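Local structure of putative periplasmic protein (Wolinella succinogenes, 3KN3) at residues 103-117 against 129-141. The protein probably serves as a periplasmic solute-binding protein, perhaps for tungstate uptake; it has a periplasmic binding protein fold and can bind glutathione. Sequence-based numbering, arbitrary orientation.
Sequences VAEAFKLIEKEQVKF and KEREVWKEALGKI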
loop_
_atom_site.group_PDB
_atom_site.type_symbol
_atom_site.label_atom_id
_atom_site.label_comp_id
_atom_site.label_asym_id
_atom_site.label_seq_id
_atom_site.Cartn_x
_atom_site.Cartn_y
_atom_site.Cartn_z
ATOM N N VAL A 103 4.860 -13.157 -11.118
ATOM C CA VAL A 103 4.480 -11.906 -11.768
ATOM C C VAL A 103 5.433 -11.607 -12.899
ATOM O O VAL A 103 5.029 -11.165 -13.972
ATOM C CB VAL A 103 4.486 -10.706 -10.802
ATOM C CG1 VAL A 103 4.096 -9.451 -11.537
ATOM C CG2 VAL A 103 3.521 -10.945 -9.696
ATOM N N ALA A 104 6.712 -11.860 -12.669
ATOM C CA ALA A 104 7.669 -11.615 -13.728
ATOM C C ALA A 104 7.330 -12.457 -14.972
ATOM O O ALA A 104 7.350 -11.940 -16.089
ATOM C CB ALA A 104 9.075 -11.849 -13.245
ATOM N N GLU A 105 6.999 -13.735 -14.779
ATOM C CA GLU A 105 6.685 -14.620 -15.906
ATOM C C GLU A 105 5.419 -14.181 -16.623
ATOM O O GLU A 105 5.357 -14.214 -17.851
ATOM C CB GLU A 105 6.544 -16.088 -15.464
ATOM C CG GLU A 105 7.869 -16.748 -15.062
ATOM C CD GLU A 105 7.695 -18.121 -14.397
ATOM O OE1 GLU A 105 6.719 -18.338 -13.648
ATOM O OE2 GLU A 105 8.548 -18.989 -14.632
ATOM N N ALA A 106 4.414 -13.782 -15.846
ATOM C CA ALA A 106 3.162 -13.300 -16.402
ATOM C C ALA A 106 3.357 -12.003 -17.198
ATOM O O ALA A 106 2.857 -11.884 -18.307
ATOM C CB ALA A 106 2.151 -13.100 -15.312
ATOM N N PHE A 107 4.079 -11.041 -16.633
ATOM C CA PHE A 107 4.331 -9.796 -17.344
ATOM C C PHE A 107 5.090 -10.009 -18.658
ATOM O O PHE A 107 4.738 -9.414 -19.677
ATOM C CB PHE A 107 5.030 -8.765 -16.460
ATOM C CG PHE A 107 4.100 -8.028 -15.543
ATOM C CD1 PHE A 107 2.911 -8.615 -15.125
ATOM C CD2 PHE A 107 4.425 -6.764 -15.070
ATOM C CE1 PHE A 107 2.064 -7.956 -14.275
ATOM C CE2 PHE A 107 3.588 -6.096 -14.194
ATOM C CZ PHE A 107 2.394 -6.681 -13.810
ATOM N N LYS A 108 6.114 -10.860 -18.636
ATOM C CA LYS A 108 6.805 -11.258 -19.867
ATOM C C LYS A 108 5.820 -11.807 -20.887
ATOM O O LYS A 108 5.918 -11.511 -22.075
ATOM C CB LYS A 108 7.876 -12.312 -19.572
ATOM C CG LYS A 108 9.281 -11.743 -19.448
ATOM C CD LYS A 108 10.078 -12.385 -18.311
ATOM C CE LYS A 108 11.408 -11.658 -18.084
ATOM N NZ LYS A 108 11.941 -11.832 -16.692
ATOM N N LEU A 109 4.876 -12.616 -20.412
ATOM C CA LEU A 109 3.885 -13.221 -21.278
ATOM C C LEU A 109 2.963 -12.156 -21.858
ATOM O O LEU A 109 2.617 -12.188 -23.030
ATOM C CB LEU A 109 3.057 -14.251 -20.504
ATOM C CG LEU A 109 2.103 -15.072 -21.382
ATOM C CD1 LEU A 109 2.875 -15.702 -22.540
ATOM C CD2 LEU A 109 1.368 -16.140 -20.561
ATOM N N ILE A 110 2.556 -11.231 -21.004
ATOM C CA ILE A 110 1.731 -10.106 -21.391
ATOM C C ILE A 110 2.402 -9.329 -22.516
ATOM O O ILE A 110 1.774 -9.003 -23.521
ATOM C CB ILE A 110 1.465 -9.183 -20.181
ATOM C CG1 ILE A 110 0.418 -9.812 -19.265
ATOM C CG2 ILE A 110 0.999 -7.825 -20.624
ATOM C CD1 ILE A 110 0.345 -9.182 -17.885
ATOM N N GLU A 111 3.689 -9.059 -22.357
ATOM C CA GLU A 111 4.430 -8.379 -23.402
ATOM C C GLU A 111 4.490 -9.203 -24.685
ATOM O O GLU A 111 4.142 -8.720 -25.766
ATOM C CB GLU A 111 5.837 -8.053 -22.930
ATOM C CG GLU A 111 6.574 -7.162 -23.888
ATOM C CD GLU A 111 7.970 -6.866 -23.428
ATOM O OE1 GLU A 111 8.620 -7.803 -22.912
ATOM O OE2 GLU A 111 8.418 -5.705 -23.581
ATOM N N LYS A 112 4.938 -10.447 -24.556
ATOM C CA LYS A 112 5.044 -11.360 -25.691
ATOM C C LYS A 112 3.738 -11.438 -26.488
ATOM O O LYS A 112 3.723 -11.218 -27.699
ATOM C CB LYS A 112 5.499 -12.755 -25.223
ATOM C CG LYS A 112 5.583 -13.817 -26.323
ATOM C CD LYS A 112 6.582 -14.929 -25.965
ATOM C CE LYS A 112 5.910 -16.285 -25.735
ATOM N NZ LYS A 112 5.624 -17.025 -26.997
ATOM N N GLU A 113 2.638 -11.735 -25.809
ATOM C CA GLU A 113 1.359 -11.856 -26.498
ATOM C C GLU A 113 0.696 -10.504 -26.731
ATOM O O GLU A 113 -0.340 -10.420 -27.385
ATOM C CB GLU A 113 0.431 -12.801 -25.734
ATOM C CG GLU A 113 0.988 -14.207 -25.618
ATOM C CD GLU A 113 -0.007 -15.171 -25.028
ATOM O OE1 GLU A 113 -1.103 -14.718 -24.649
ATOM O OE2 GLU A 113 0.301 -16.377 -24.943
ATOM N N GLN A 114 1.310 -9.448 -26.204
ATOM C CA GLN A 114 0.764 -8.086 -26.291
ATOM C C GLN A 114 -0.676 -7.993 -25.797
ATOM O O GLN A 114 -1.544 -7.539 -26.529
ATOM C CB GLN A 114 0.842 -7.559 -27.732
ATOM C CG GLN A 114 2.256 -7.374 -28.263
ATOM C CD GLN A 114 2.293 -6.635 -29.591
ATOM O OE1 GLN A 114 2.676 -5.461 -29.655
ATOM N NE2 GLN A 114 1.888 -7.318 -30.661
ATOM N N VAL A 115 -0.947 -8.445 -24.577
ATOM C CA VAL A 115 -2.288 -8.293 -24.021
ATOM C C VAL A 115 -2.466 -6.888 -23.433
ATOM O O VAL A 115 -1.516 -6.260 -22.960
ATOM C CB VAL A 115 -2.624 -9.355 -22.952
ATOM C CG1 VAL A 115 -2.182 -10.731 -23.421
ATOM C CG2 VAL A 115 -1.953 -9.011 -21.670
ATOM N N LYS A 116 -3.686 -6.392 -23.480
ATOM C CA LYS A 116 -3.945 -5.039 -23.041
ATOM C C LYS A 116 -3.681 -4.918 -21.547
ATOM O O LYS A 116 -4.190 -5.694 -20.746
ATOM C CB LYS A 116 -5.380 -4.618 -23.387
ATOM C CG LYS A 116 -5.754 -3.230 -22.926
ATOM C CD LYS A 116 -5.150 -2.131 -23.808
ATOM C CE LYS A 116 -5.506 -2.265 -25.294
ATOM N NZ LYS A 116 -6.969 -2.291 -25.606
ATOM N N PHE A 117 -2.868 -3.938 -21.186
ATOM C CA PHE A 117 -2.631 -3.637 -19.800
ATOM C C PHE A 117 -2.873 -2.158 -19.523
ATOM O O PHE A 117 -2.264 -1.291 -20.144
ATOM C CB PHE A 117 -1.208 -4.021 -19.390
ATOM C CG PHE A 117 -0.960 -3.849 -17.932
ATOM C CD1 PHE A 117 -1.095 -4.913 -17.067
ATOM C CD2 PHE A 117 -0.665 -2.597 -17.408
ATOM C CE1 PHE A 117 -0.891 -4.745 -15.710
ATOM C CE2 PHE A 117 -0.467 -2.427 -16.057
ATOM C CZ PHE A 117 -0.586 -3.504 -15.208
ATOM N N LYS A 129 3.974 1.987 -7.761
ATOM C CA LYS A 129 4.160 0.582 -7.438
ATOM C C LYS A 129 4.138 -0.278 -8.693
ATOM O O LYS A 129 5.007 -1.113 -8.891
ATOM C CB LYS A 129 3.066 0.098 -6.499
ATOM C CG LYS A 129 3.151 -1.382 -6.221
ATOM C CD LYS A 129 4.513 -1.739 -5.673
ATOM C CE LYS A 129 4.501 -3.126 -5.053
ATOM N NZ LYS A 129 5.782 -3.419 -4.377
ATOM N N GLU A 130 3.127 -0.066 -9.525
ATOM C CA GLU A 130 2.968 -0.804 -10.775
ATOM C C GLU A 130 4.159 -0.587 -11.697
ATOM O O GLU A 130 4.595 -1.509 -12.365
ATOM C CB GLU A 130 1.665 -0.394 -11.476
ATOM C CG GLU A 130 1.505 -0.942 -12.880
ATOM C CD GLU A 130 1.582 0.143 -13.926
ATOM O OE1 GLU A 130 1.041 1.234 -13.660
ATOM O OE2 GLU A 130 2.174 -0.093 -15.005
ATOM N N ARG A 131 4.680 0.637 -11.727
ATOM C CA ARG A 131 5.904 0.924 -12.465
ATOM C C ARG A 131 7.069 0.123 -11.905
ATOM O O ARG A 131 7.865 -0.429 -12.655
ATOM C CB ARG A 131 6.208 2.426 -12.451
ATOM C CG ARG A 131 5.250 3.225 -13.326
ATOM C CD ARG A 131 5.363 4.730 -13.124
ATOM N NE ARG A 131 6.650 5.259 -13.559
ATOM C CZ ARG A 131 7.006 5.398 -14.832
ATOM N NH1 ARG A 131 8.203 5.888 -15.138
ATOM N NH2 ARG A 131 6.170 5.037 -15.799
ATOM N N GLU A 132 7.166 0.050 -10.580
ATOM C CA GLU A 132 8.211 -0.745 -9.951
ATOM C C GLU A 132 8.116 -2.214 -10.367
ATOM O O GLU A 132 9.125 -2.861 -10.645
ATOM C CB GLU A 132 8.146 -0.617 -8.431
ATOM C CG GLU A 132 9.414 -0.056 -7.794
ATOM C CD GLU A 132 10.602 -1.029 -7.821
ATOM O OE1 GLU A 132 11.306 -1.125 -6.789
ATOM O OE2 GLU A 132 10.839 -1.690 -8.860
ATOM N N VAL A 133 6.900 -2.742 -10.417
ATOM C CA VAL A 133 6.727 -4.137 -10.796
ATOM C C VAL A 133 7.218 -4.456 -12.226
ATOM O O VAL A 133 7.859 -5.499 -12.429
ATOM C CB VAL A 133 5.276 -4.589 -10.591
ATOM C CG1 VAL A 133 5.100 -6.042 -11.020
ATOM C CG2 VAL A 133 4.862 -4.388 -9.123
ATOM N N TRP A 134 6.917 -3.577 -13.197
ATOM C CA TRP A 134 7.375 -3.749 -14.589
ATOM C C TRP A 134 8.892 -3.683 -14.671
ATOM O O TRP A 134 9.520 -4.432 -15.398
ATOM C CB TRP A 134 6.773 -2.689 -15.545
ATOM C CG TRP A 134 5.363 -2.971 -15.916
ATOM C CD1 TRP A 134 4.250 -2.336 -15.452
ATOM C CD2 TRP A 134 4.898 -3.994 -16.805
ATOM N NE1 TRP A 134 3.121 -2.900 -15.993
ATOM C CE2 TRP A 134 3.492 -3.918 -16.830
ATOM C CE3 TRP A 134 5.533 -4.960 -17.586
ATOM C CZ2 TRP A 134 2.716 -4.770 -17.601
ATOM C CZ3 TRP A 134 4.765 -5.802 -18.348
ATOM C CH2 TRP A 134 3.372 -5.707 -18.352
ATOM N N LYS A 135 9.463 -2.752 -13.926
ATOM C CA LYS A 135 10.904 -2.594 -13.850
ATOM C C LYS A 135 11.573 -3.883 -13.362
ATOM O O LYS A 135 12.527 -4.358 -13.973
ATOM C CB LYS A 135 11.227 -1.435 -12.910
ATOM C CG LYS A 135 12.548 -0.765 -13.146
ATOM C CD LYS A 135 12.399 0.724 -12.884
ATOM C CE LYS A 135 11.603 0.994 -11.602
ATOM N NZ LYS A 135 11.326 2.454 -11.407
ATOM N N GLU A 136 11.051 -4.450 -12.272
ATOM C CA GLU A 136 11.560 -5.714 -11.741
ATOM C C GLU A 136 11.365 -6.857 -12.734
ATOM O O GLU A 136 12.201 -7.751 -12.834
ATOM C CB GLU A 136 10.882 -6.076 -10.416
ATOM C CG GLU A 136 11.203 -5.154 -9.240
ATOM C CD GLU A 136 10.630 -5.665 -7.909
ATOM O OE1 GLU A 136 10.647 -6.898 -7.679
ATOM O OE2 GLU A 136 10.169 -4.832 -7.089
ATOM N N ALA A 137 10.264 -6.818 -13.477
ATOM C CA ALA A 137 9.902 -7.934 -14.335
ATOM C C ALA A 137 10.605 -7.904 -15.685
ATOM O O ALA A 137 11.064 -8.940 -16.172
ATOM C CB ALA A 137 8.380 -7.989 -14.527
ATOM N N LEU A 138 10.680 -6.728 -16.300
ATOM C CA LEU A 138 11.265 -6.630 -17.635
ATOM C C LEU A 138 12.572 -5.862 -17.637
ATOM O O LEU A 138 13.283 -5.855 -18.636
ATOM C CB LEU A 138 10.299 -5.954 -18.621
ATOM C CG LEU A 138 8.904 -6.530 -18.835
ATOM C CD1 LEU A 138 8.215 -5.791 -19.970
ATOM C CD2 LEU A 138 8.967 -8.013 -19.121
ATOM N N GLY A 139 12.868 -5.181 -16.536
ATOM C CA GLY A 139 13.973 -4.239 -16.518
ATOM C C GLY A 139 13.646 -2.900 -17.175
ATOM O O GLY A 139 14.514 -2.042 -17.320
ATOM N N LYS A 140 12.388 -2.717 -17.569
ATOM C CA LYS A 140 11.939 -1.460 -18.165
ATOM C C LYS A 140 10.424 -1.305 -18.050
ATOM O O LYS A 140 9.686 -2.290 -17.976
ATOM C CB LYS A 140 12.336 -1.383 -19.632
ATOM C CG LYS A 140 11.697 -2.465 -20.470
ATOM C CD LYS A 140 11.705 -2.098 -21.933
ATOM C CE LYS A 140 10.973 -3.144 -22.766
ATOM N NZ LYS A 140 9.559 -3.318 -22.325
ATOM N N ILE A 141 9.958 -0.063 -18.028
ATOM C CA ILE A 141 8.530 0.191 -18.093
ATOM C C ILE A 141 8.135 0.273 -19.548
ATOM O O ILE A 141 8.677 1.078 -20.289
ATOM C CB ILE A 141 8.182 1.497 -17.431
ATOM C CG1 ILE A 141 9.089 1.717 -16.220
ATOM C CG2 ILE A 141 6.697 1.527 -17.095
ATOM C CD1 ILE A 141 8.406 1.554 -14.904
#
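Trp134 of helix 125-138 reaches across to Phe107 and Phe117, making an aromatic cluster where two helices of one lobe of the periplasmic binding protein fold cross nearly perpendicularly (the axes of 103-113 and 129-138 at -87°) beside strand 117-119, which contributes Phe117. Phe107 lies obliquely over one indole face, its CD2 3.3 Å from Trp134 CE3, while Val103 CG1 covers the opposite face of the phenyl ring. The indole presents its edge to the face of Phe117 in a T-shaped pair, with Trp134 CZ2 3.8 Å from Phe117 CG. CG anti to the carbonyl carbon (chi1 -77°) carries the indole toward helix 103-113, where CH2 meets Ile110 CG2. Replacing the indole by the methyl of an alanine is likely to open a gap between Phe107 and Phe117 and leave both rings freer to turn. Ala104 and Ala137 bring their CA atoms to 4.3 Å, the methyl of Ala137 resting against Ala104 CA and Phe107 CB.

Further out, Glu130 abuts Phe117 and is held by hydrogen bonds between OE2 and Tyr148 OH and between OE1 and Ser119 OG; nearby Arg120 and Thr126 contact glutathione in a structure of this protein, although none is bound to this chain. At the other end, Leu138 CD1 touches both oxygens of the Glu111 carboxylate, whose OE2 takes a salt bridge from Lys140 NZ at 2.9 Å. Lys108 NZ donates to Ala137 O at 3.1 Å, almost in line with the carbonyl bond (165°).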